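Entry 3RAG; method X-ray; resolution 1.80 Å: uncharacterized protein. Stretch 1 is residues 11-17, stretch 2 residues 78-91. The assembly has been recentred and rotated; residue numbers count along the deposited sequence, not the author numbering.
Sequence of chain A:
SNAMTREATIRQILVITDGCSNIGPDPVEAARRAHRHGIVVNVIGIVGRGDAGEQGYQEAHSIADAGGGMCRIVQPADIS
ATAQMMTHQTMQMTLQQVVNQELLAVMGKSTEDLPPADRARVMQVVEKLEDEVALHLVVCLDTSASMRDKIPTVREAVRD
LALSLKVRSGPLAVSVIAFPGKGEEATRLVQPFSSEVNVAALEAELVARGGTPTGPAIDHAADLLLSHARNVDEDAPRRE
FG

Stretch 1, residues 11-17: RQILVIT
Stretch 2 (78-91) DISATAQMMTHQTM

A helix packed against a β-strand must fit a curved surface to a nearly flat one: every second strand residue faces the helix, and helix positions three or four apart come round to meet it. Residues 11-17 of this uncharacterized protein give a compact example. The strand is extended throughout, with phi between about -100° and -150° and psi between about 115° and 155°. Gln-12, Leu-14 and Ile-16 therefore point toward the helix while their neighbours lie out of reach. Helix 79-91, with phi/psi near -60/-45 and regular i to i-4 backbone hydrogen bonds, runs roughly antiparallel at 150°, its axis approaching to 10.3 Å. The CA-CA register descends accordingly: Gln-12 with Thr-87 at 8.1 Å, Leu-14 with Ala-83 at 8.1 Å, Ile-16 with Ile-79 at 8.7 Å.

The central fit is a bump over a low place. Ala-83 offers a methyl alone, and Leu-14 (t, p) reaches it with CD2, 4.0 Å from Ala-83 CB, while its CD1 lies 3.5 Å from CE of Met-86, a selenomethionine with chi1 m, chi2 t and chi3 near 5°. The forked leucine thus touches two helix residues nearly one turn apart. Beyond it, two m,t isoleucines meet, the tip methyl CD1 of Ile-16 lying 4.3 Å from the beta-branch methyl CG2 of Ile-79, a looser apolar contact.

At the other end the chemistry turns polar. Gln-12 (m, t, chi3 2°) reaches toward the helix, nearly at right angles to its axis; its OE1 lies 3.5 Å from CG2 of Thr-87 (m), and its NE2 2.9 Å from OG1 of Thr-90 (p). Thr-87 OG1 donates to Ala-83 O at 2.8 Å, a second donor to a carbonyl that already accepts from Thr-87 N. One water joins the two stretches, donating to Gln-12 OE1 at 2.7 Å and to Thr-87 OG1 at 3.0 Å. Altogether 324 Å² is buried, summed over both sides.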

# COMPACT_ATOMS: atom_id res chain seq x y z
N ARG A 11 -6.26 -4.23 -3.98
CA ARG A 11 -4.84 -4.41 -4.28
C ARG A 11 -4.09 -3.11 -4.03
O ARG A 11 -4.39 -2.09 -4.66
CB ARG A 11 -4.67 -4.82 -5.74
CG ARG A 11 -5.32 -6.16 -6.04
CD ARG A 11 -5.17 -6.54 -7.52
NE ARG A 11 -5.74 -7.87 -7.74
CZ ARG A 11 -7.00 -8.08 -8.09
NH1 ARG A 11 -7.79 -7.04 -8.30
NH2 ARG A 11 -7.46 -9.31 -8.26
N GLN A 12 -3.14 -3.13 -3.11
CA GLN A 12 -2.49 -1.89 -2.72
C GLN A 12 -1.00 -2.09 -2.59
O GLN A 12 -0.54 -3.18 -2.25
CB GLN A 12 -3.03 -1.38 -1.38
CG GLN A 12 -4.46 -0.82 -1.48
CD GLN A 12 -4.92 -0.16 -0.19
OE1 GLN A 12 -4.15 -0.07 0.78
NE2 GLN A 12 -6.16 0.31 -0.17
N ILE A 13 -0.27 -1.03 -2.88
CA ILE A 13 1.17 -0.99 -2.65
C ILE A 13 1.38 0.12 -1.64
O ILE A 13 0.93 1.25 -1.86
CB ILE A 13 1.93 -0.64 -3.95
CG1 ILE A 13 1.72 -1.74 -5.02
CG2 ILE A 13 3.42 -0.40 -3.64
CD1 ILE A 13 2.22 -1.34 -6.44
N LEU A 14 2.06 -0.18 -0.53
CA LEU A 14 2.31 0.85 0.47
C LEU A 14 3.81 1.11 0.52
O LEU A 14 4.59 0.25 0.90
CB LEU A 14 1.82 0.38 1.85
CG LEU A 14 2.27 1.28 3.01
CD1 LEU A 14 1.63 2.66 2.88
CD2 LEU A 14 1.88 0.64 4.35
N VAL A 15 4.23 2.31 0.12
CA VAL A 15 5.65 2.63 0.12
C VAL A 15 5.96 3.39 1.41
O VAL A 15 5.29 4.38 1.70
CB VAL A 15 6.00 3.52 -1.07
CG1 VAL A 15 7.49 3.89 -1.04
CG2 VAL A 15 5.62 2.80 -2.39
N ILE A 16 6.98 2.96 2.14
CA ILE A 16 7.43 3.65 3.35
C ILE A 16 8.87 4.11 3.12
O ILE A 16 9.76 3.28 2.87
CB ILE A 16 7.31 2.75 4.60
CG1 ILE A 16 5.84 2.30 4.78
CG2 ILE A 16 7.81 3.52 5.83
CD1 ILE A 16 5.59 1.34 5.95
N THR A 17 9.11 5.41 3.21
CA THR A 17 10.36 5.93 2.66
C THR A 17 10.81 7.17 3.42
O THR A 17 9.99 7.86 4.03
CB THR A 17 10.15 6.25 1.13
OG1 THR A 17 11.38 6.65 0.53
CG2 THR A 17 9.11 7.40 0.94
N ASP A 78 4.58 7.45 14.64
CA ASP A 78 3.22 7.43 14.09
C ASP A 78 3.04 6.61 12.83
O ASP A 78 1.94 6.55 12.29
CB ASP A 78 2.75 8.87 13.87
CG ASP A 78 2.63 9.62 15.18
OD1 ASP A 78 3.00 10.81 15.25
OD2 ASP A 78 2.20 8.99 16.15
N ILE A 79 4.10 5.95 12.38
CA ILE A 79 3.99 5.19 11.14
C ILE A 79 2.93 4.11 11.20
O ILE A 79 2.16 3.93 10.26
CB ILE A 79 5.34 4.59 10.72
CG1 ILE A 79 6.31 5.71 10.38
CG2 ILE A 79 5.17 3.58 9.56
CD1 ILE A 79 7.79 5.23 10.23
N SER A 80 2.87 3.37 12.30
CA SER A 80 1.94 2.26 12.39
C SER A 80 0.47 2.70 12.28
O SER A 80 -0.29 2.23 11.43
CB SER A 80 2.18 1.51 13.71
OG SER A 80 1.29 0.42 13.82
N ALA A 81 0.07 3.60 13.16
CA ALA A 81 -1.28 4.14 13.12
C ALA A 81 -1.60 4.77 11.76
O ALA A 81 -2.71 4.63 11.24
CB ALA A 81 -1.47 5.16 14.25
N THR A 82 -0.62 5.45 11.18
CA THR A 82 -0.85 6.11 9.90
C THR A 82 -1.09 5.10 8.78
O THR A 82 -1.99 5.29 7.96
CB THR A 82 0.34 7.02 9.56
OG1 THR A 82 0.43 8.03 10.57
CG2 THR A 82 0.16 7.68 8.21
N ALA A 83 -0.27 4.05 8.75
CA ALA A 83 -0.42 2.98 7.75
C ALA A 83 -1.80 2.32 7.85
O ALA A 83 -2.45 2.07 6.84
CB ALA A 83 0.69 1.93 7.92
N GLN A 84 -2.24 2.05 9.07
CA GLN A 84 -3.55 1.45 9.26
C GLN A 84 -4.66 2.40 8.77
O GLN A 84 -5.55 1.98 8.02
CB GLN A 84 -3.76 1.05 10.73
CG GLN A 84 -2.77 0.02 11.23
CD GLN A 84 -2.90 -0.23 12.72
OE1 GLN A 84 -3.98 -0.13 13.28
NE2 GLN A 84 -1.78 -0.57 13.36
N MSE A 85 -4.60 3.68 9.15
CA MSE A 85 -5.61 4.63 8.70
C MSE A 85 -5.66 4.73 7.18
O MSE A 85 -6.75 4.77 6.60
CB MSE A 85 -5.40 6.04 9.28
CG MSE A 85 -6.35 7.14 8.73
SE MSE A 85 -5.89 7.99 7.17
CE MSE A 85 -4.45 8.94 7.68
N MSE A 86 -4.50 4.84 6.54
CA MSE A 86 -4.49 5.10 5.10
C MSE A 86 -5.05 3.89 4.37
O MSE A 86 -5.80 4.05 3.39
CB MSE A 86 -3.08 5.40 4.58
CG MSE A 86 -2.47 6.72 5.04
SE MSE A 86 -0.67 6.82 4.62
CE MSE A 86 -0.44 5.39 3.76
N THR A 87 -4.66 2.70 4.83
CA THR A 87 -5.06 1.46 4.15
C THR A 87 -6.58 1.36 4.22
O THR A 87 -7.25 1.15 3.20
CB THR A 87 -4.39 0.23 4.79
OG1 THR A 87 -2.97 0.36 4.66
CG2 THR A 87 -4.82 -1.08 4.11
N HIS A 88 -7.13 1.55 5.41
CA HIS A 88 -8.60 1.54 5.53
C HIS A 88 -9.32 2.65 4.77
O HIS A 88 -10.34 2.40 4.09
CB HIS A 88 -9.02 1.49 7.01
CG HIS A 88 -8.82 0.14 7.63
ND1 HIS A 88 -9.60 -0.95 7.31
CD2 HIS A 88 -7.92 -0.30 8.54
CE1 HIS A 88 -9.19 -2.00 8.00
NE2 HIS A 88 -8.17 -1.63 8.76
N GLN A 89 -8.81 3.88 4.83
CA GLN A 89 -9.50 4.96 4.15
C GLN A 89 -9.48 4.80 2.63
O GLN A 89 -10.48 5.05 1.97
CB GLN A 89 -8.96 6.31 4.62
CG GLN A 89 -9.66 7.50 4.07
CD GLN A 89 -9.21 8.78 4.75
OE1 GLN A 89 -8.67 8.75 5.87
NE2 GLN A 89 -9.41 9.92 4.08
N THR A 90 -8.34 4.39 2.05
CA THR A 90 -8.30 4.19 0.60
C THR A 90 -9.10 2.94 0.17
O THR A 90 -9.74 2.96 -0.88
CB THR A 90 -6.82 4.13 0.04
OG1 THR A 90 -6.07 3.09 0.71
CG2 THR A 90 -6.10 5.48 0.23
N MSE A 91 -9.08 1.87 0.98
CA MSE A 91 -9.94 0.70 0.71
C MSE A 91 -11.41 1.13 0.70
O MSE A 91 -12.18 0.80 -0.21
CB MSE A 91 -9.68 -0.44 1.74
CG MSE A 91 -10.62 -1.70 1.64
SE MSE A 91 -9.94 -3.26 2.36
CE MSE A 91 -8.60 -2.47 3.27
O HOH W 1 -1.89 0.82 1.94